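Local coordinates for protein Kiaa0380 (Homo sapiens, PDB 1HTJ) that probably couples heterotrimeric G protein signalling to Rho GTPases through the RGS-like domain of the guanine nucleotide exchange factor PDZ-RhoGEF, at residues F31-L34 and E35-K38; Q71-P74 and K75-R78; I107-R110 and L111-E115; R167-A170 and E171-A175; M192-A195 and L196-M200. The protein carries 3 engineered substitutions. All coordinates share one frame; numbering follows the deposited sequence.

All five contacts lie within one all-helical RGS-like domain and follow one another along the chain without interleaving. Contact 1 starts helix 34-39, contact 2 leads into helix 76-89, contact 3 ends helix 101-112, and contacts 4 and 5 sit in helices 163-182 and 186-202. Contacts 3 and 4 are the most distant pair, their centres about 34 Å apart on opposite sides of the chain's centre. Contact 5, about 7 Å from that centre, touches contact 1 through Tyr199 OH and Lys38 O, a probable hydrogen bond, and contact 4 through Leu174 against Leu196. Contacts 2 and 3 meet where Arg78 packs on Ser114. They sample starts, interiors and an end of helices in one helical domain.

Contact 1: F31-L34 and E35-K38; sequences FQDL and EKLK
Asp33 O accepts two amides where helix 27-32 gives way to helix 34-39: Leu37 N at 2.9 Å, with an almost straight N-H...O angle of 170°, and Lys36 N at 2.8 Å, arriving from above the carbonyl plane. The side chain of Asp33 is just as busy. Asp33 OD1 takes the amide Glu35 N at 2.9 Å, met from above the carboxylate plane, while Asp33 OD2 uses its anti lone pair to receive Lys36 NZ at 2.8 Å in a salt bridge. Lys36 runs extended as far as CE and then bends (chi4 68°), which carries the ammonium back across the aspartate roughly at a right angle. Asp33 is therefore the N-cap of helix 34-39, a carboxylate that engages an amide of the first turn and would be expected to interact favourably with the positive end of the helix dipole. Farther along, Lys38 NZ binds Glu35 OE1 at 2.8 Å on the syn side of the carboxylate, and it makes a second salt bridge to Glu67 of helix 58-69. The apolar part lies with Phe31, whose CD2 stands 3.9 Å from Leu37 CD1, the methyl approaching the ring obliquely. The same ring meets Tyr139 edge-to-face, and Leu34 packs on Met129 and Ile132 of helix 118-144.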
loop_
_atom_site.group_PDB
_atom_site.type_symbol
_atom_site.label_atom_id
_atom_site.label_comp_id
_atom_site.label_asym_id
_atom_site.label_seq_id
_atom_site.Cartn_x
_atom_site.Cartn_y
_atom_site.Cartn_z
ATOM N N PHE A 31 6.708 2.249 -12.745
ATOM C CA PHE A 31 5.257 2.070 -12.647
ATOM C C PHE A 31 4.754 0.731 -13.166
ATOM O O PHE A 31 3.667 0.276 -12.817
ATOM C CB PHE A 31 4.533 3.206 -13.377
ATOM C CG PHE A 31 4.551 4.496 -12.631
ATOM C CD1 PHE A 31 5.112 5.634 -13.193
ATOM C CD2 PHE A 31 4.010 4.576 -11.353
ATOM C CE1 PHE A 31 5.136 6.838 -12.493
ATOM C CE2 PHE A 31 4.029 5.769 -10.644
ATOM C CZ PHE A 31 4.592 6.905 -11.213
ATOM N N GLN A 32 5.564 0.089 -13.988
ATOM C CA GLN A 32 5.202 -1.194 -14.569
ATOM C C GLN A 32 5.414 -2.397 -13.633
ATOM O O GLN A 32 4.655 -3.373 -13.686
ATOM C CB GLN A 32 6.010 -1.379 -15.854
ATOM C CG GLN A 32 5.598 -2.553 -16.710
ATOM C CD GLN A 32 6.319 -2.563 -18.052
ATOM O OE1 GLN A 32 6.165 -3.497 -18.837
ATOM N NE2 GLN A 32 7.106 -1.517 -18.322
ATOM N N ASP A 33 6.424 -2.306 -12.766
ATOM C CA ASP A 33 6.785 -3.389 -11.853
ATOM C C ASP A 33 6.609 -3.069 -10.372
ATOM O O ASP A 33 7.327 -2.244 -9.818
ATOM C CB ASP A 33 8.247 -3.775 -12.110
ATOM C CG ASP A 33 8.683 -5.023 -11.353
ATOM O OD1 ASP A 33 7.919 -5.547 -10.509
ATOM O OD2 ASP A 33 9.817 -5.478 -11.616
ATOM N N LEU A 34 5.673 -3.751 -9.725
ATOM C CA LEU A 34 5.422 -3.531 -8.309
ATOM C C LEU A 34 6.705 -3.634 -7.487
ATOM O O LEU A 34 6.931 -2.849 -6.562
ATOM C CB LEU A 34 4.387 -4.538 -7.803
ATOM C CG LEU A 34 3.954 -4.434 -6.337
ATOM C CD1 LEU A 34 3.526 -3.018 -5.989
ATOM C CD2 LEU A 34 2.816 -5.393 -6.105
ATOM N N GLU A 35 7.546 -4.603 -7.833
ATOM C CA GLU A 35 8.807 -4.811 -7.128
ATOM C C GLU A 35 9.676 -3.567 -7.157
ATOM O O GLU A 35 10.399 -3.281 -6.208
ATOM C CB GLU A 35 9.581 -5.974 -7.749
ATOM C CG GLU A 35 8.957 -7.333 -7.502
ATOM C CD GLU A 35 8.687 -7.574 -6.035
ATOM O OE1 GLU A 35 9.590 -7.290 -5.212
ATOM O OE2 GLU A 35 7.577 -8.045 -5.701
ATOM N N LYS A 36 9.616 -2.836 -8.260
ATOM C CA LYS A 36 10.394 -1.617 -8.388
ATOM C C LYS A 36 9.680 -0.509 -7.624
ATOM O O LYS A 36 10.296 0.259 -6.887
ATOM C CB LYS A 36 10.524 -1.220 -9.863
ATOM C CG LYS A 36 11.200 -2.258 -10.747
ATOM C CD LYS A 36 11.445 -1.695 -12.149
ATOM C CE LYS A 36 12.200 -2.678 -13.033
ATOM N NZ LYS A 36 11.384 -3.878 -13.355
ATOM N N LEU A 37 8.366 -0.451 -7.822
ATOM C CA LEU A 37 7.502 0.538 -7.198
ATOM C C LEU A 37 7.588 0.497 -5.669
ATOM O O LEU A 37 7.594 1.545 -5.024
ATOM C CB LEU A 37 6.068 0.296 -7.673
ATOM C CG LEU A 37 5.054 1.441 -7.691
ATOM C CD1 LEU A 37 5.613 2.667 -8.418
ATOM C CD2 LEU A 37 3.781 0.936 -8.370
ATOM N N LYS A 38 7.672 -0.705 -5.096
ATOM C CA LYS A 38 7.765 -0.867 -3.637
ATOM C C LYS A 38 8.966 -0.114 -3.094
ATOM O O LYS A 38 8.933 0.423 -1.984
ATOM C CB LYS A 38 7.944 -2.337 -3.237
ATOM C CG LYS A 38 6.901 -3.297 -3.775
ATOM C CD LYS A 38 7.067 -4.688 -3.167
ATOM C CE LYS A 38 8.483 -5.216 -3.324
ATOM N NZ LYS A 38 8.626 -6.557 -2.702
#

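Contact 2: Q71-P74 and K75-R78; sequences QASP and KDSR
The guanidinium of Arg78 approaches Pro74 O obliquely, with Arg78 NE 3.6 Å from that oxygen, a loose polar approach. One face of the group is set against the backbone of its own segment, with Lys75 CA 3.8 Å above the plane and displaced toward the rim. A bend at chi3 (-97°) folds the end of the arginine back to this place, but its exact position is doubtful, since it crowds the Lys75 side chain in the model. The carboxylate of Asp76 is the other flat group, and its OD2 receives a weak hydrogen bond from Ser73 OG at 3.2 Å. That hydroxyl sits between the backbone N and the carbonyl carbon (chi1 62°), close to the helix start, and Ser73 OG also accepts weakly from Asp76 N at 3.4 Å. Serine and aspartate thus face each other through two long, soft bonds on the exposed side of the turn. The firm bond comes from the backbone: Ser77 N gives to Ser73 O at 3.0 Å with an angle of 163°, a step of four residues as in an alpha-helix. Weak additions to Ser73 O come from Asp76 N and, at 3.5 Å, from Ser77 OG. On the inner side Ala72 CB rests against Ser77 CB at 3.9 Å, a small apolar touch beside the buried serine. The pattern resembles a weak ST motif, Ser73 using both its hydroxyl and its carbonyl where the loop after helix 58-69 enters the first turn of helix 76-89.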
loop_
_atom_site.group_PDB
_atom_site.type_symbol
_atom_site.label_atom_id
_atom_site.label_comp_id
_atom_site.label_asym_id
_atom_site.label_seq_id
_atom_site.Cartn_x
_atom_site.Cartn_y
_atom_site.Cartn_z
ATOM N N GLN A 71 9.067 -7.961 7.843
ATOM C CA GLN A 71 10.354 -7.301 8.027
ATOM C C GLN A 71 10.371 -6.544 9.349
ATOM O O GLN A 71 11.260 -5.726 9.599
ATOM C CB GLN A 71 10.594 -6.328 6.868
ATOM C CG GLN A 71 10.657 -6.998 5.496
ATOM C CD GLN A 71 10.289 -6.064 4.347
ATOM O OE1 GLN A 71 10.751 -4.917 4.284
ATOM N NE2 GLN A 71 9.460 -6.557 3.422
ATOM N N ALA A 72 9.385 -6.824 10.194
ATOM C CA ALA A 72 9.274 -6.155 11.485
ATOM C C ALA A 72 9.867 -6.986 12.621
ATOM O O ALA A 72 10.028 -8.205 12.489
ATOM C CB ALA A 72 7.805 -5.845 11.777
ATOM N N SER A 73 10.192 -6.325 13.732
ATOM C CA SER A 73 10.744 -7.025 14.889
ATOM C C SER A 73 9.636 -7.907 15.452
ATOM O O SER A 73 8.535 -7.423 15.710
ATOM C CB SER A 73 11.217 -6.033 15.962
ATOM O OG SER A 73 10.147 -5.248 16.460
ATOM N N PRO A 74 9.904 -9.218 15.618
ATOM C CA PRO A 74 8.926 -10.179 16.152
ATOM C C PRO A 74 8.321 -9.753 17.491
ATOM O O PRO A 74 8.155 -10.558 18.414
ATOM C CB PRO A 74 9.729 -11.485 16.249
ATOM C CG PRO A 74 11.179 -11.027 16.269
ATOM C CD PRO A 74 11.169 -9.894 15.281
ATOM N N LYS A 75 7.999 -8.466 17.563
ATOM C CA LYS A 75 7.402 -7.820 18.719
ATOM C C LYS A 75 6.437 -6.809 18.103
ATOM O O LYS A 75 5.250 -6.765 18.444
ATOM C CB LYS A 75 8.479 -7.098 19.531
ATOM C CG LYS A 75 7.943 -6.251 20.672
ATOM C CD LYS A 75 7.340 -7.096 21.798
ATOM C CE LYS A 75 8.404 -7.704 22.733
ATOM N NZ LYS A 75 9.236 -8.788 22.121
ATOM N N ASP A 76 6.957 -6.004 17.177
ATOM C CA ASP A 76 6.143 -5.011 16.485
ATOM C C ASP A 76 5.219 -5.721 15.510
ATOM O O ASP A 76 4.125 -5.238 15.210
ATOM C CB ASP A 76 7.019 -4.005 15.722
ATOM C CG ASP A 76 7.520 -2.873 16.609
ATOM O OD1 ASP A 76 6.758 -2.431 17.495
ATOM O OD2 ASP A 76 8.666 -2.412 16.412
ATOM N N SER A 77 5.653 -6.877 15.024
ATOM C CA SER A 77 4.843 -7.627 14.077
ATOM C C SER A 77 3.608 -8.236 14.738
ATOM O O SER A 77 2.525 -8.215 14.166
ATOM C CB SER A 77 5.679 -8.724 13.406
ATOM O OG SER A 77 6.201 -9.625 14.366
ATOM N N ARG A 78 3.759 -8.760 15.949
ATOM C CA ARG A 78 2.629 -9.378 16.632
ATOM C C ARG A 78 1.351 -8.525 16.612
ATOM O O ARG A 78 0.274 -9.013 16.245
ATOM C CB ARG A 78 3.023 -9.756 18.068
ATOM C CG ARG A 78 3.960 -10.976 18.125
ATOM C CD ARG A 78 4.032 -11.627 19.514
ATOM N NE ARG A 78 5.180 -11.190 20.316
ATOM C CZ ARG A 78 5.212 -10.085 21.059
ATOM N NH1 ARG A 78 4.154 -9.280 21.116
ATOM N NH2 ARG A 78 6.305 -9.786 21.752
#

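Contact 3: I107-R110 and L111-E115; sequences IDSR and LRNSE
Glu115 N reaches back five residues to Arg110 O, 2.7 Å away and almost straight at 172°, although it stands above the carbonyl plane. The bond is possible because Ser114 has a positive phi of 44°, a value that glycine adopts most easily. This is a Schellman motif closing helix 101-112: Ser114 is the C-prime residue, and its N gives a second, weak bond to Leu111 O at 3.2 Å. Before the chain breaks away, ordinary helix bonds run from Leu111 N to Ile107 O and from Asn113 N to Ser109 O.

Across the last turn the side chain of Arg110 extends from the helix, straight from CG to NE, and crosses Glu115 about at a right angle, the guanidinium and carboxylate planes 74° apart. Glu115 OE1 lies well out of the guanidinium plane, 4.2 Å from Arg110 NH1, so at most a general attraction between the charges is likely, with no N-H pointing at the oxygen. The arginine also has weak polar ties to Glu106 and to Asp116 O. On the outer side Asp108 and Arg112 run side by side in the same direction, their flat ends nearly parallel; Asp108 OD1 and Arg112 NE stay 5.5 Å apart. Helix 76-89 borders this end, with Trp85 touching Asp108 and Leu111. Ile107 is turned to helix 118-144, where it touches Val120 and Ala124. Its CG2, anti to the backbone N, sits beside Leu111 with the two side chains pointing the same way, and Ile107 CG2 to Leu111 CD1 is a tight 3.3 Å.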
loop_
_atom_site.group_PDB
_atom_site.type_symbol
_atom_site.label_atom_id
_atom_site.label_comp_id
_atom_site.label_asym_id
_atom_site.label_seq_id
_atom_site.Cartn_x
_atom_site.Cartn_y
_atom_site.Cartn_z
ATOM N N ILE A 107 -4.221 -18.012 8.485
ATOM C CA ILE A 107 -3.845 -16.647 8.840
ATOM C C ILE A 107 -4.547 -16.202 10.116
ATOM O O ILE A 107 -3.911 -15.665 11.019
ATOM C CB ILE A 107 -4.162 -15.677 7.683
ATOM C CG1 ILE A 107 -3.131 -15.871 6.568
ATOM C CG2 ILE A 107 -4.140 -14.247 8.165
ATOM C CD1 ILE A 107 -3.397 -15.048 5.330
ATOM N N ASP A 108 -5.851 -16.449 10.200
ATOM C CA ASP A 108 -6.622 -16.079 11.379
ATOM C C ASP A 108 -6.003 -16.681 12.640
ATOM O O ASP A 108 -5.752 -15.976 13.623
ATOM C CB ASP A 108 -8.064 -16.565 11.237
ATOM C CG ASP A 108 -8.914 -16.260 12.467
ATOM O OD1 ASP A 108 -8.447 -15.533 13.379
ATOM O OD2 ASP A 108 -10.068 -16.742 12.519
ATOM N N SER A 109 -5.764 -17.988 12.602
ATOM C CA SER A 109 -5.181 -18.704 13.724
ATOM C C SER A 109 -3.851 -18.098 14.183
ATOM O O SER A 109 -3.711 -17.691 15.336
ATOM C CB SER A 109 -4.986 -20.170 13.338
ATOM O OG SER A 109 -4.521 -20.927 14.436
ATOM N N ARG A 110 -2.881 -18.026 13.280
ATOM C CA ARG A 110 -1.572 -17.480 13.617
ATOM C C ARG A 110 -1.593 -16.043 14.129
ATOM O O ARG A 110 -1.094 -15.763 15.214
ATOM C CB ARG A 110 -0.646 -17.561 12.410
ATOM C CG ARG A 110 -0.325 -18.969 11.983
ATOM C CD ARG A 110 0.333 -18.978 10.627
ATOM N NE ARG A 110 0.645 -20.336 10.213
ATOM C CZ ARG A 110 1.677 -21.035 10.669
ATOM N NH1 ARG A 110 2.507 -20.494 11.554
ATOM N NH2 ARG A 110 1.872 -22.280 10.244
ATOM N N LEU A 111 -2.159 -15.131 13.345
ATOM C CA LEU A 111 -2.216 -13.732 13.748
ATOM C C LEU A 111 -2.911 -13.620 15.091
ATOM O O LEU A 111 -2.513 -12.824 15.944
ATOM C CB LEU A 111 -2.968 -12.897 12.709
ATOM C CG LEU A 111 -2.352 -12.833 11.308
ATOM C CD1 LEU A 111 -3.227 -11.984 10.393
ATOM C CD2 LEU A 111 -0.946 -12.256 11.398
ATOM N N ARG A 112 -3.956 -14.420 15.269
ATOM C CA ARG A 112 -4.710 -14.429 16.512
ATOM C C ARG A 112 -3.795 -14.821 17.661
ATOM O O ARG A 112 -3.750 -14.142 18.685
ATOM C CB ARG A 112 -5.875 -15.427 16.432
ATOM C CG ARG A 112 -6.707 -15.533 17.710
ATOM C CD ARG A 112 -7.881 -16.511 17.586
ATOM N NE ARG A 112 -8.772 -16.421 18.750
ATOM C CZ ARG A 112 -9.844 -17.189 18.959
ATOM N NH1 ARG A 112 -10.186 -18.130 18.084
ATOM N NH2 ARG A 112 -10.588 -17.010 20.049
ATOM N N ASN A 113 -3.056 -15.911 17.474
ATOM C CA ASN A 113 -2.162 -16.419 18.509
ATOM C C ASN A 113 -0.783 -15.791 18.460
ATOM O O ASN A 113 0.183 -16.360 18.970
ATOM C CB ASN A 113 -2.030 -17.937 18.388
ATOM C CG ASN A 113 -3.370 -18.640 18.428
ATOM O OD1 ASN A 113 -3.439 -19.871 18.368
ATOM N ND2 ASN A 113 -4.445 -17.866 18.526
ATOM N N SER A 114 -0.700 -14.614 17.849
ATOM C CA SER A 114 0.566 -13.898 17.727
ATOM C C SER A 114 1.701 -14.845 17.308
ATOM O O SER A 114 2.783 -14.844 17.895
ATOM C CB SER A 114 0.904 -13.203 19.053
ATOM O OG SER A 114 -0.105 -12.275 19.423
ATOM N N GLU A 115 1.426 -15.659 16.293
ATOM C CA GLU A 115 2.395 -16.611 15.762
ATOM C C GLU A 115 3.014 -16.028 14.498
ATOM O O GLU A 115 2.662 -14.926 14.084
ATOM C CB GLU A 115 1.713 -17.941 15.432
ATOM C CG GLU A 115 1.470 -18.828 16.635
ATOM C CD GLU A 115 0.532 -19.986 16.330
ATOM O OE1 GLU A 115 0.733 -20.683 15.307
ATOM O OE2 GLU A 115 -0.405 -20.199 17.126
#

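Contact 4: R167-A170 and E171-A175; sequences RQVA and EKQLA
Glu171 N bonds to Arg167 O at 2.9 Å and Leu174 N to Ala170 O at 3.0 Å, the regular four-residue steps of helix 163-182, with Lys172 N to Gln168 O between them. The step from Gln173 to Val169 is doubled. Val169 O receives Gln173 N at 3.3 Å and the side-chain amide Gln173 NE2 at 3.2 Å, the two arriving from opposite faces of its carbonyl plane. Gln173 manages this by bending at chi2 (-45°), which curls the amide back along its own helix, and the oxygen lies close to the amide plane. Val169 and Gln173 run side by side, CG1 of the valine 4.0 Å from NE2. At the other edge Arg167 NE and Glu171 OE1 are 4.5 Å apart, beyond a salt bridge. Lys172 extends outward to a salt bridge with Asp155. Leu174 turns to helix 186-202, where it packs on Leu196 and Met200. Gln173 is buried, yet both ends of its amide are engaged: NE2 bonds Asp155 as well as Val169 O, and OE1 takes Arg49 of helix 41-54. Bonds at both ends should fix the flip of the amide and join the helix to its neighbours by polar contacts.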
loop_
_atom_site.group_PDB
_atom_site.type_symbol
_atom_site.label_atom_id
_atom_site.label_comp_id
_atom_site.label_asym_id
_atom_site.label_seq_id
_atom_site.Cartn_x
_atom_site.Cartn_y
_atom_site.Cartn_z
ATOM N N ARG A 167 12.921 11.699 -0.934
ATOM C CA ARG A 167 12.166 11.729 0.304
ATOM C C ARG A 167 11.240 12.928 0.263
ATOM O O ARG A 167 10.099 12.862 0.710
ATOM C CB ARG A 167 13.101 11.820 1.513
ATOM C CG ARG A 167 12.444 12.420 2.739
ATOM C CD ARG A 167 12.865 11.732 4.032
ATOM N NE ARG A 167 12.360 12.468 5.194
ATOM C CZ ARG A 167 12.118 11.930 6.383
ATOM N NH1 ARG A 167 12.336 10.636 6.586
ATOM N NH2 ARG A 167 11.631 12.682 7.364
ATOM N N GLN A 168 11.738 14.021 -0.293
ATOM C CA GLN A 168 10.955 15.239 -0.387
ATOM C C GLN A 168 9.775 15.111 -1.345
ATOM O O GLN A 168 8.695 15.620 -1.066
ATOM C CB GLN A 168 11.854 16.400 -0.806
ATOM C CG GLN A 168 12.803 16.836 0.295
ATOM C CD GLN A 168 13.754 17.927 -0.154
ATOM O OE1 GLN A 168 14.535 17.735 -1.096
ATOM N NE2 GLN A 168 13.696 19.081 0.512
ATOM N N VAL A 169 9.984 14.438 -2.469
ATOM C CA VAL A 169 8.912 14.254 -3.436
ATOM C C VAL A 169 7.884 13.279 -2.865
ATOM O O VAL A 169 6.680 13.506 -2.973
ATOM C CB VAL A 169 9.440 13.695 -4.777
ATOM C CG1 VAL A 169 8.268 13.370 -5.703
ATOM C CG2 VAL A 169 10.371 14.712 -5.438
ATOM N N ALA A 170 8.371 12.210 -2.241
ATOM C CA ALA A 170 7.490 11.205 -1.660
ATOM C C ALA A 170 6.629 11.835 -0.581
ATOM O O ALA A 170 5.441 11.550 -0.466
ATOM C CB ALA A 170 8.297 10.076 -1.069
ATOM N N GLU A 171 7.249 12.696 0.207
ATOM C CA GLU A 171 6.571 13.377 1.291
ATOM C C GLU A 171 5.401 14.203 0.761
ATOM O O GLU A 171 4.319 14.204 1.342
ATOM C CB GLU A 171 7.569 14.286 2.008
ATOM C CG GLU A 171 7.338 14.432 3.495
ATOM C CD GLU A 171 8.171 15.553 4.083
ATOM O OE1 GLU A 171 9.406 15.570 3.839
ATOM O OE2 GLU A 171 7.590 16.415 4.787
ATOM N N LYS A 172 5.628 14.903 -0.344
ATOM C CA LYS A 172 4.600 15.738 -0.959
ATOM C C LYS A 172 3.391 14.893 -1.363
ATOM O O LYS A 172 2.245 15.356 -1.314
ATOM C CB LYS A 172 5.176 16.455 -2.188
ATOM C CG LYS A 172 4.192 17.394 -2.863
ATOM C CD LYS A 172 4.840 18.176 -4.009
ATOM C CE LYS A 172 3.813 19.100 -4.693
ATOM N NZ LYS A 172 4.329 19.801 -5.925
ATOM N N GLN A 173 3.661 13.656 -1.764
ATOM C CA GLN A 173 2.612 12.733 -2.152
ATOM C C GLN A 173 1.844 12.293 -0.915
ATOM O O GLN A 173 0.615 12.209 -0.924
ATOM C CB GLN A 173 3.202 11.493 -2.834
ATOM C CG GLN A 173 4.129 11.787 -4.004
ATOM C CD GLN A 173 3.573 12.853 -4.938
ATOM O OE1 GLN A 173 2.433 12.759 -5.401
ATOM N NE2 GLN A 173 4.379 13.874 -5.219
ATOM N N LEU A 174 2.574 12.005 0.155
ATOM C CA LEU A 174 1.934 11.549 1.374
ATOM C C LEU A 174 0.993 12.634 1.884
ATOM O O LEU A 174 -0.106 12.351 2.352
ATOM C CB LEU A 174 2.996 11.191 2.414
ATOM C CG LEU A 174 2.507 10.719 3.789
ATOM C CD1 LEU A 174 1.426 9.655 3.623
ATOM C CD2 LEU A 174 3.708 10.168 4.594
ATOM N N ALA A 175 1.427 13.883 1.780
ATOM C CA ALA A 175 0.604 15.006 2.216
ATOM C C ALA A 175 -0.664 15.067 1.362
ATOM O O ALA A 175 -1.750 15.328 1.869
ATOM C CB ALA A 175 1.382 16.317 2.076
#

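Contact 5: M192-A195 and L196-M200; sequences MDFA and LNTYM
Leu196 N starts the second segment with a bond to Met192 O at 2.9 Å, the residue there being selenomethionine; the leucine's own side chain leaves toward Leu48, Phe52 and Leu177. Asn197 comes next. Its N gives to Asp193 O at 2.9 Å with an angle of 165°, and its side chain swings back over the same aspartate. There Asn197 ND2 lies close to the carboxylate, 2.9 Å from Asp193 OD2, and the amide and carboxylate planes are 81° apart. Thr198 grips Phe194 twice: OG1 donates to Phe194 O at 2.8 Å and Thr198 N does so at 2.9 Å, from opposite faces of the carbonyl plane. The torsion that sets Thr198 OG1 beside the backbone N (chi1 -70°) also lays it over one face of the Phe194 ring, 3.4 Å from CE2. Tyr199 N then bonds Ala195 O at 3.2 Å, while the ring leads away and its OH binds Lys38 O near the end of helix 34-39. This is an alpha-helix near the centre of the RGS-like helical bundle, packed by helices 41-54, 58-69, 76-89 and 163-182.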
loop_
_atom_site.group_PDB
_atom_site.type_symbol
_atom_site.label_atom_id
_atom_site.label_comp_id
_atom_site.label_asym_id
_atom_site.label_seq_id
_atom_site.Cartn_x
_atom_site.Cartn_y
_atom_site.Cartn_z
HETATM N N MSE A 192 -7.275 3.264 6.132
HETATM C CA MSE A 192 -6.408 3.587 5.000
HETATM C C MSE A 192 -5.214 4.423 5.498
HETATM O O MSE A 192 -4.080 4.243 5.071
HETATM C CB MSE A 192 -7.193 4.391 3.951
HETATM C CG MSE A 192 -8.301 3.612 3.225
HETATM SE SE MSE A 192 -9.443 4.797 2.165
HETATM C CE MSE A 192 -8.204 5.347 0.781
ATOM N N ASP A 193 -5.478 5.350 6.401
ATOM C CA ASP A 193 -4.422 6.193 6.935
ATOM C C ASP A 193 -3.448 5.325 7.743
ATOM O O ASP A 193 -2.231 5.490 7.652
ATOM C CB ASP A 193 -5.027 7.285 7.822
ATOM C CG ASP A 193 -3.985 8.252 8.350
ATOM O OD1 ASP A 193 -3.516 9.130 7.601
ATOM O OD2 ASP A 193 -3.614 8.117 9.527
ATOM N N PHE A 194 -3.985 4.393 8.526
ATOM C CA PHE A 194 -3.131 3.518 9.313
ATOM C C PHE A 194 -2.227 2.691 8.397
ATOM O O PHE A 194 -1.020 2.620 8.605
ATOM C CB PHE A 194 -3.964 2.564 10.153
ATOM C CG PHE A 194 -3.144 1.609 10.954
ATOM C CD1 PHE A 194 -2.772 1.912 12.258
ATOM C CD2 PHE A 194 -2.714 0.407 10.399
ATOM C CE1 PHE A 194 -1.980 1.029 13.005
ATOM C CE2 PHE A 194 -1.922 -0.477 11.135
ATOM C CZ PHE A 194 -1.560 -0.160 12.441
ATOM N N ALA A 195 -2.822 2.062 7.388
ATOM C CA ALA A 195 -2.071 1.217 6.454
ATOM C C ALA A 195 -1.010 2.018 5.700
ATOM O O ALA A 195 0.154 1.617 5.597
ATOM C CB ALA A 195 -3.027 0.551 5.476
ATOM N N LEU A 196 -1.430 3.158 5.171
ATOM C CA LEU A 196 -0.540 4.036 4.426
ATOM C C LEU A 196 0.655 4.448 5.276
ATOM O O LEU A 196 1.810 4.335 4.848
ATOM C CB LEU A 196 -1.293 5.295 3.976
ATOM C CG LEU A 196 -0.469 6.338 3.208
ATOM C CD1 LEU A 196 0.105 5.730 1.921
ATOM C CD2 LEU A 196 -1.367 7.526 2.876
ATOM N N ASN A 197 0.379 4.933 6.482
ATOM C CA ASN A 197 1.457 5.373 7.353
ATOM C C ASN A 197 2.350 4.222 7.824
ATOM O O ASN A 197 3.532 4.410 8.048
ATOM C CB ASN A 197 0.883 6.141 8.545
ATOM C CG ASN A 197 0.292 7.470 8.130
ATOM O OD1 ASN A 197 0.886 8.194 7.332
ATOM N ND2 ASN A 197 -0.883 7.803 8.670
ATOM N N THR A 198 1.785 3.028 7.955
ATOM C CA THR A 198 2.570 1.878 8.368
ATOM C C THR A 198 3.692 1.630 7.368
ATOM O O THR A 198 4.833 1.362 7.744
ATOM C CB THR A 198 1.698 0.630 8.440
ATOM O OG1 THR A 198 0.796 0.758 9.538
ATOM C CG2 THR A 198 2.542 -0.614 8.600
ATOM N N TYR A 199 3.358 1.719 6.086
ATOM C CA TYR A 199 4.341 1.494 5.044
ATOM C C TYR A 199 5.299 2.653 4.899
ATOM O O TYR A 199 6.515 2.469 4.896
ATOM C CB TYR A 199 3.685 1.284 3.684
ATOM C CG TYR A 199 4.698 0.782 2.686
ATOM C CD1 TYR A 199 5.127 -0.548 2.724
ATOM C CD2 TYR A 199 5.281 1.642 1.753
ATOM C CE1 TYR A 199 6.110 -1.013 1.863
ATOM C CE2 TYR A 199 6.272 1.191 0.882
ATOM C CZ TYR A 199 6.679 -0.140 0.941
ATOM O OH TYR A 199 7.631 -0.624 0.068
HETATM N N MSE A 200 4.738 3.847 4.746
HETATM C CA MSE A 200 5.549 5.037 4.563
HETATM C C MSE A 200 6.523 5.223 5.708
HETATM O O MSE A 200 7.713 5.463 5.499
HETATM C CB MSE A 200 4.659 6.272 4.412
HETATM C CG MSE A 200 4.003 6.382 3.040
HETATM SE SE MSE A 200 5.297 6.295 1.580
HETATM C CE MSE A 200 4.125 5.947 0.077
#